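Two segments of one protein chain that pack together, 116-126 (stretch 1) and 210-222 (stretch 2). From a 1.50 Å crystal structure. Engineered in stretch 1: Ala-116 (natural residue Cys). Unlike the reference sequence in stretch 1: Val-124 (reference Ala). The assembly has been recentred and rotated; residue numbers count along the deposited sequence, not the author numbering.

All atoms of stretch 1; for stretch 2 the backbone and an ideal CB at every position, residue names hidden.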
ATOM      1  N   ALA A 116      -4.648  -3.510   5.746  1.00  9.62           N
ATOM      2  CA  ALA A 116      -3.797  -2.735   4.834  1.00  9.88           C
ATOM      3  C   ALA A 116      -4.516  -2.370   3.560  1.00  9.84           C
ATOM      4  O   ALA A 116      -4.289  -1.294   2.988  1.00  9.80           O
ATOM      5  CB  ALA A 116      -2.539  -3.519   4.493  1.00 10.78           C
ATOM      6  N   VAL A 117      -5.389  -3.261   3.082  1.00  9.69           N
ATOM      7  CA  VAL A 117      -6.130  -2.967   1.839  1.00 10.35           C
ATOM      8  C   VAL A 117      -7.061  -1.792   2.060  1.00  9.30           C
ATOM      9  O   VAL A 117      -7.174  -0.918   1.199  1.00 10.50           O
ATOM     10  CB  VAL A 117      -6.910  -4.225   1.332  1.00  9.97           C
ATOM     11  CG1 VAL A 117      -7.862  -3.882   0.204  1.00 12.29           C
ATOM     12  CG2 VAL A 117      -5.889  -5.281   0.876  1.00 11.45           C
ATOM     13  N   ALA A 118      -7.721  -1.750   3.222  1.00 10.08           N
ATOM     14  CA  ALA A 118      -8.618  -0.624   3.499  1.00  9.29           C
ATOM     15  C   ALA A 118      -7.845   0.673   3.638  1.00  9.55           C
ATOM     16  O   ALA A 118      -8.265   1.699   3.109  1.00 10.25           O
ATOM     17  CB  ALA A 118      -9.441  -0.889   4.720  1.00  8.85           C
ATOM     18  N   THR A 119      -6.691   0.651   4.307  1.00  9.15           N
ATOM     19  CA  THR A 119      -5.913   1.869   4.497  1.00 10.22           C
ATOM     20  C   THR A 119      -5.382   2.399   3.146  1.00  9.97           C
ATOM     21  O   THR A 119      -5.419   3.630   2.880  1.00  9.93           O
ATOM     22  CB  THR A 119      -4.796   1.596   5.503  1.00 10.18           C
ATOM     23  OG1 THR A 119      -5.399   1.335   6.777  1.00 10.90           O
ATOM     24  CG2 THR A 119      -3.831   2.761   5.613  1.00 10.82           C
ATOM     25  N   ALA A 120      -4.888   1.494   2.298  1.00  9.71           N
ATOM     26  CA  ALA A 120      -4.409   1.915   0.982  1.00  9.63           C
ATOM     27  C   ALA A 120      -5.574   2.476   0.139  1.00 10.43           C
ATOM     28  O   ALA A 120      -5.462   3.559  -0.430  1.00 10.65           O
ATOM     29  CB  ALA A 120      -3.751   0.731   0.265  1.00  9.91           C
ATOM     30  N   THR A 121      -6.711   1.771   0.099  1.00  9.77           N
ATOM     31  CA  THR A 121      -7.864   2.236  -0.672  1.00 10.88           C
ATOM     32  C   THR A 121      -8.363   3.581  -0.149  1.00 10.03           C
ATOM     33  O   THR A 121      -8.625   4.496  -0.930  1.00  9.95           O
ATOM     34  CB  THR A 121      -8.970   1.169  -0.604  1.00 10.45           C
ATOM     35  OG1 THR A 121      -8.461  -0.062  -1.143  1.00 10.36           O
ATOM     36  CG2 THR A 121     -10.175   1.590  -1.420  1.00 10.42           C
ATOM     37  N   ALA A 122      -8.461   3.737   1.170  1.00  9.49           N
ATOM     38  CA  ALA A 122      -8.952   5.011   1.725  1.00  9.08           C
ATOM     39  C   ALA A 122      -8.030   6.170   1.308  1.00  8.81           C
ATOM     40  O   ALA A 122      -8.513   7.260   0.975  1.00  9.66           O
ATOM     41  CB  ALA A 122      -9.084   4.891   3.246  1.00  9.14           C
ATOM     42  N   GLN A 123      -6.718   5.936   1.318  1.00  9.70           N
ATOM     43  CA  GLN A 123      -5.806   7.032   0.959  1.00  9.39           C
ATOM     44  C   GLN A 123      -5.947   7.395  -0.521  1.00  9.25           C
ATOM     45  O   GLN A 123      -5.873   8.574  -0.885  1.00  9.05           O
ATOM     46  CB  GLN A 123      -4.368   6.715   1.310  1.00  9.35           C
ATOM     47  CG  GLN A 123      -4.126   6.628   2.815  1.00 10.18           C
ATOM     48  CD  GLN A 123      -2.651   6.565   3.178  1.00  9.64           C
ATOM     49  OE1 GLN A 123      -2.056   7.564   3.615  1.00 10.55           O
ATOM     50  NE2 GLN A 123      -2.052   5.393   3.002  1.00 11.06           N
ATOM     51  N   VAL A 124      -6.140   6.403  -1.393  1.00  8.85           N
ATOM     52  CA  VAL A 124      -6.381   6.730  -2.794  1.00  9.54           C
ATOM     53  C   VAL A 124      -7.717   7.457  -2.989  1.00  9.79           C
ATOM     54  O   VAL A 124      -7.763   8.450  -3.705  1.00 10.76           O
ATOM     55  CB  VAL A 124      -6.279   5.460  -3.668  1.00  9.10           C
ATOM     56  CG1 VAL A 124      -6.666   5.781  -5.159  1.00  9.46           C
ATOM     57  CG2 VAL A 124      -4.848   4.935  -3.612  1.00  9.51           C
ATOM     58  N   LEU A 125      -8.799   6.998  -2.362  1.00  9.38           N
ATOM     59  CA  LEU A 125     -10.090   7.712  -2.496  1.00 10.44           C
ATOM     60  C   LEU A 125      -9.997   9.139  -1.976  1.00  9.46           C
ATOM     61  O   LEU A 125     -10.515  10.084  -2.598  1.00 10.39           O
ATOM     62  CB  LEU A 125     -11.189   6.963  -1.744  1.00 10.20           C
ATOM     63  CG  LEU A 125     -11.923   5.903  -2.601  1.00 11.56           C
ATOM     64  CD1 LEU A 125     -10.981   5.007  -3.437  1.00 11.66           C
ATOM     65  CD2 LEU A 125     -12.926   5.085  -1.797  1.00 11.45           C
ATOM     66  N   ASN A 126      -9.278   9.333  -0.877  1.00  9.72           N
ATOM     67  CA  ASN A 126      -9.135  10.664  -0.328  1.00 10.63           C
ATOM     68  C   ASN A 126      -8.340  11.579  -1.272  1.00 10.29           C
ATOM     69  O   ASN A 126      -8.578  12.779  -1.350  1.00 11.12           O
ATOM     70  CB  ASN A 126      -8.431  10.628   1.035  1.00 10.99           C
ATOM     71  CG  ASN A 126      -8.285  12.025   1.621  1.00  9.29           C
ATOM     72  OD1 ASN A 126      -9.287  12.698   1.938  1.00 11.91           O
ATOM     73  ND2 ASN A 126      -7.038  12.470   1.769  1.00 10.03           N
ATOM     74  N   UNK A 210     -11.539  -8.688  -4.520  1.00 10.61           N
ATOM     75  CA  UNK A 210     -12.714  -8.205  -3.788  1.00 10.73           C
ATOM     76  C   UNK A 210     -12.647  -6.688  -3.620  1.00 10.58           C
ATOM     77  O   UNK A 210     -13.669  -6.005  -3.726  1.00 10.82           O
ATOM     78  CB  UNK A 210     -12.817  -8.886  -2.422  1.00 10.73           C
ATOM     79  N   UNK A 211     -11.442  -6.153  -3.411  1.00 11.04           N
ATOM     80  CA  UNK A 211     -11.265  -4.711  -3.363  1.00 10.95           C
ATOM     81  C   UNK A 211     -11.777  -4.062  -4.679  1.00  9.81           C
ATOM     82  O   UNK A 211     -12.620  -3.146  -4.637  1.00  9.55           O
ATOM     83  CB  UNK A 211      -9.792  -4.371  -3.126  1.00 10.95           C
ATOM     84  N   UNK A 212     -11.344  -4.593  -5.830  1.00 10.49           N
ATOM     85  CA  UNK A 212     -11.719  -4.047  -7.129  1.00 10.53           C
ATOM     86  C   UNK A 212     -13.249  -4.169  -7.321  1.00  9.85           C
ATOM     87  O   UNK A 212     -13.911  -3.218  -7.750  1.00  9.75           O
ATOM     88  CB  UNK A 212     -10.969  -4.770  -8.250  1.00 10.53           C
ATOM     89  N   UNK A 213     -13.828  -5.320  -6.991  1.00  9.37           N
ATOM     90  CA  UNK A 213     -15.284  -5.520  -7.122  1.00  9.64           C
ATOM     91  C   UNK A 213     -16.081  -4.544  -6.279  1.00  9.69           C
ATOM     92  O   UNK A 213     -17.087  -3.999  -6.738  1.00  9.41           O
ATOM     93  CB  UNK A 213     -15.660  -6.950  -6.728  1.00  9.64           C
ATOM     94  N   UNK A 214     -15.611  -4.291  -5.063  1.00  9.15           N
ATOM     95  CA  UNK A 214     -16.326  -3.422  -4.154  1.00  9.97           C
ATOM     96  C   UNK A 214     -16.173  -1.971  -4.584  1.00  8.83           C
ATOM     97  O   UNK A 214     -17.062  -1.143  -4.361  1.00 10.40           O
ATOM     98  CB  UNK A 214     -15.828  -3.615  -2.720  1.00  9.97           C
ATOM     99  N   UNK A 215     -15.003  -1.625  -5.128  1.00  9.20           N
ATOM    100  CA  UNK A 215     -14.821  -0.286  -5.652  1.00  9.86           C
ATOM    101  C   UNK A 215     -15.798  -0.017  -6.814  1.00  9.85           C
ATOM    102  O   UNK A 215     -16.383   1.079  -6.891  1.00 10.98           O
ATOM    103  CB  UNK A 215     -13.374  -0.094  -6.109  1.00  9.86           C
ATOM    104  N   UNK A 216     -16.011  -1.002  -7.699  1.00  9.06           N
ATOM    105  CA  UNK A 216     -17.032  -0.857  -8.768  1.00  9.58           C
ATOM    106  C   UNK A 216     -18.419  -0.697  -8.178  1.00  9.49           C
ATOM    107  O   UNK A 216     -19.204   0.182  -8.595  1.00 12.29           O
ATOM    108  CB  UNK A 216     -17.012  -2.065  -9.707  1.00  9.58           C
ATOM    109  N   UNK A 217     -18.760  -1.621  -7.270  1.00  9.05           N
ATOM    110  CA  UNK A 217     -20.140  -1.786  -6.838  1.00 10.43           C
ATOM    111  C   UNK A 217     -20.608  -0.786  -5.806  1.00  9.92           C
ATOM    112  O   UNK A 217     -21.730  -0.241  -5.929  1.00 11.78           O
ATOM    113  CB  UNK A 217     -20.328  -3.196  -6.276  1.00 10.43           C
ATOM    114  N   UNK A 218     -19.799  -0.583  -4.762  1.00  9.95           N
ATOM    115  CA  UNK A 218     -20.207   0.237  -3.625  1.00 10.84           C
ATOM    116  C   UNK A 218     -19.711   1.671  -3.731  1.00 10.83           C
ATOM    117  O   UNK A 218     -20.297   2.564  -3.136  1.00 11.21           O
ATOM    118  CB  UNK A 218     -19.698  -0.386  -2.323  1.00 10.84           C
ATOM    119  N   UNK A 219     -18.646   1.905  -4.499  1.00 10.73           N
ATOM    120  CA  UNK A 219     -18.131   3.264  -4.639  1.00 11.03           C
ATOM    121  C   UNK A 219     -18.333   3.869  -6.019  1.00 12.10           C
ATOM    122  O   UNK A 219     -18.085   5.070  -6.217  1.00 13.64           O
ATOM    123  CB  UNK A 219     -16.638   3.279  -4.303  1.00 11.03           C
ATOM    124  N   UNK A 220     -18.740   3.036  -6.975  1.00 12.30           N
ATOM    125  CA  UNK A 220     -19.057   3.495  -8.321  1.00 13.59           C
ATOM    126  C   UNK A 220     -17.870   3.809  -9.222  1.00 12.42           C
ATOM    127  O   UNK A 220     -18.013   4.552 -10.198  1.00 13.02           O
ATOM    128  CB  UNK A 220     -19.929   4.748  -8.218  1.00 13.59           C
ATOM    129  N   UNK A 221     -16.711   3.231  -8.923  1.00 12.39           N
ATOM    130  CA  UNK A 221     -15.561   3.358  -9.813  1.00 11.53           C
ATOM    131  C   UNK A 221     -15.688   2.368 -10.961  1.00 11.20           C
ATOM    132  O   UNK A 221     -15.209   1.225 -10.877  1.00 12.69           O
ATOM    133  CB  UNK A 221     -14.253   3.132  -9.051  1.00 11.53           C
ATOM    134  N   UNK A 222     -16.375   2.822 -12.010  1.00 11.15           N
ATOM    135  CA  UNK A 222     -16.720   1.956 -13.132  1.00 13.66           C
ATOM    136  C   UNK A 222     -15.524   1.191 -13.687  1.00 13.12           C
ATOM    137  O   UNK A 222     -15.667   0.016 -14.059  1.00 14.49           O
ATOM    138  CB  UNK A 222     -17.355   2.788 -14.248  1.00 13.66           C
TER

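Stretch 1 is a helix that turns Val-117, Thr-121 and Leu-125 toward stretch 2, which begins within a second helix, running at 41° to it. With 11.6 Å between the axes at closest approach, side chains must fill the space.

Position 210 has nothing of stretch 1 within 5.5 Å of its ideal CB, so the contact sets no preference; it is Asp-210. At 211 the ideal CB points toward stretch 1 and lies 3.9 Å from Val-117 CG1 and 4.9 Å from Thr-121 OG1. So close an approach favours a small or slender side chain: alanine, serine, cysteine or perhaps valine. The residue is Cys-211, with chi1 t. Cys-211 SG lies 3.8 Å from Val-117 CG1, an apolar contact, and 3.3 Å from Thr-121 OG1. Thr-121 OG1 donates to Val-117 O within its own helix (2.8 Å), and no hydrogen bond joins it to the sulfur.

Positions 212, 213 and 214 are out of reach, and their helical backbone angles admit many residues; they hold Ala-212, Ala-213 and Gly-214.

At 215 CA-to-CB again points toward stretch 1, but the ideal CB has no neighbour there within 5.5 Å. A longer apolar side chain, such as leucine, isoleucine or methionine, could cross the gap to the methyls of Thr-121 and Leu-125. Leu-215 does so: Leu-215 CD2 lies 3.8 Å from Thr-121 CG2 and 3.9 Å from Leu-125 CD1.

At positions 216, 217 and 218 nothing of stretch 1 lies within 5.5 Å of the ideal CBs, so the contact leaves polar, charged or apolar residues equally possible; they are occupied by Arg-216, Thr-217 and Tyr-218.

Position 219 points toward stretch 1, its ideal CB 4.8 Å from Leu-125 CD2. Leucine, methionine or an aromatic residue would suit this apolar neighbour. Phe-219 lays one ring face against it: Leu-125 CD2 sits 3.9 Å from the ring centroid of Phe-219, only 17° off the normal, a CH-pi contact.

At 220 the chain leaves helical geometry with a phi of 76°, which by itself favours glycine, although asparagine is sometimes tolerated. Gly-220 is found, and the chain then turns so that 221 faces stretch 1.

The ideal CB of 221 is more than 5.5 Å from stretch 1, so a long apolar or aromatic side chain is needed to reach Leu-125. Phe-221 spans the distance, with Phe-221 CE2 3.7 Å from Leu-125 CD1 in an oblique approach. Leu-125 thus touches three side chains of stretch 2. Position 222, out of reach, could equally be polar or apolar; it is Thr-222.

Stretch 2 210-222: DCAAGLRTYFGFT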
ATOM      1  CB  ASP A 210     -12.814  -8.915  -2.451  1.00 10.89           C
ATOM      2  CG  ASP A 210     -13.128 -10.384  -2.579  1.00 11.82           C
ATOM      3  OD1 ASP A 210     -13.893 -10.793  -3.481  1.00 15.40           O
ATOM      4  OD2 ASP A 210     -12.609 -11.135  -1.717  1.00 14.28           O
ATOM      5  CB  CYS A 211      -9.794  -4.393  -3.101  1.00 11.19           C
ATOM      6  SG  CYS A 211      -9.411  -2.636  -3.045  1.00 12.59           S
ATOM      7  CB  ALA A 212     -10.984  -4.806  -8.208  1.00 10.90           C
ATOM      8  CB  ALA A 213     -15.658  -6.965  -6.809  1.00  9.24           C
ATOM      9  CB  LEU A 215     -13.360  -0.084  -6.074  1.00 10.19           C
ATOM     10  CG  LEU A 215     -12.405   0.209  -4.908  1.00 10.90           C
ATOM     11  CD1 LEU A 215     -10.937  -0.005  -5.347  1.00 13.05           C
ATOM     12  CD2 LEU A 215     -12.585   1.616  -4.346  1.00 13.36           C
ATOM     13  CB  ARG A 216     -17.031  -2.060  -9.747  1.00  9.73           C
ATOM     14  CG  ARG A 216     -15.750  -2.173 -10.591  1.00  8.96           C
ATOM     15  CD  ARG A 216     -15.835  -3.346 -11.564  1.00  8.65           C
ATOM     16  NE  ARG A 216     -15.784  -4.665 -10.954  1.00  9.92           N
ATOM     17  CZ  ARG A 216     -14.681  -5.389 -10.819  1.00 10.77           C
ATOM     18  NH1 ARG A 216     -13.505  -4.888 -11.169  1.00 10.80           N
ATOM     19  NH2 ARG A 216     -14.749  -6.623 -10.309  1.00 10.77           N
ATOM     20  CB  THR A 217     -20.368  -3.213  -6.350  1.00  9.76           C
ATOM     21  OG1 THR A 217     -20.242  -4.073  -7.489  1.00 11.69           O
ATOM     22  CG2 THR A 217     -21.756  -3.409  -5.763  1.00 11.51           C
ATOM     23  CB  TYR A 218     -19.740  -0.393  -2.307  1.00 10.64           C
ATOM     24  CG  TYR A 218     -20.294  -1.777  -2.121  1.00  9.17           C
ATOM     25  CD1 TYR A 218     -19.464  -2.885  -2.087  1.00 11.03           C
ATOM     26  CD2 TYR A 218     -21.667  -1.978  -1.973  1.00  8.91           C
ATOM     27  CE1 TYR A 218     -19.960  -4.159  -1.942  1.00 11.96           C
ATOM     28  CE2 TYR A 218     -22.188  -3.252  -1.768  1.00  9.73           C
ATOM     29  CZ  TYR A 218     -21.335  -4.351  -1.786  1.00 11.06           C
ATOM     30  OH  TYR A 218     -21.838  -5.627  -1.641  1.00 13.70           O
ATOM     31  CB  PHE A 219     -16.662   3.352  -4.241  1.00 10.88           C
ATOM     32  CG  PHE A 219     -16.416   3.165  -2.763  1.00  9.93           C
ATOM     33  CD1 PHE A 219     -15.966   1.949  -2.270  1.00 12.77           C
ATOM     34  CD2 PHE A 219     -16.582   4.224  -1.866  1.00 11.38           C
ATOM     35  CE1 PHE A 219     -15.697   1.768  -0.893  1.00 13.45           C
ATOM     36  CE2 PHE A 219     -16.303   4.070  -0.495  1.00 12.18           C
ATOM     37  CZ  PHE A 219     -15.851   2.842  -0.002  1.00 10.94           C
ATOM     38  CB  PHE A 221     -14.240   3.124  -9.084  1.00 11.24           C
ATOM     39  CG  PHE A 221     -13.880   4.217  -8.121  1.00  9.69           C
ATOM     40  CD1 PHE A 221     -13.384   5.438  -8.585  1.00 11.14           C
ATOM     41  CD2 PHE A 221     -14.099   4.053  -6.758  1.00 10.17           C
ATOM     42  CE1 PHE A 221     -13.028   6.474  -7.670  1.00 12.69           C
ATOM     43  CE2 PHE A 221     -13.801   5.060  -5.836  1.00 12.47           C
ATOM     44  CZ  PHE A 221     -13.241   6.274  -6.284  1.00 11.95           C
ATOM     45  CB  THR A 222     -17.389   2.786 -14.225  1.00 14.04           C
ATOM     46  OG1 THR A 222     -16.463   3.727 -14.756  1.00 22.56           O
ATOM     47  CG2 THR A 222     -18.522   3.529 -13.666  1.00 12.06           C
TER
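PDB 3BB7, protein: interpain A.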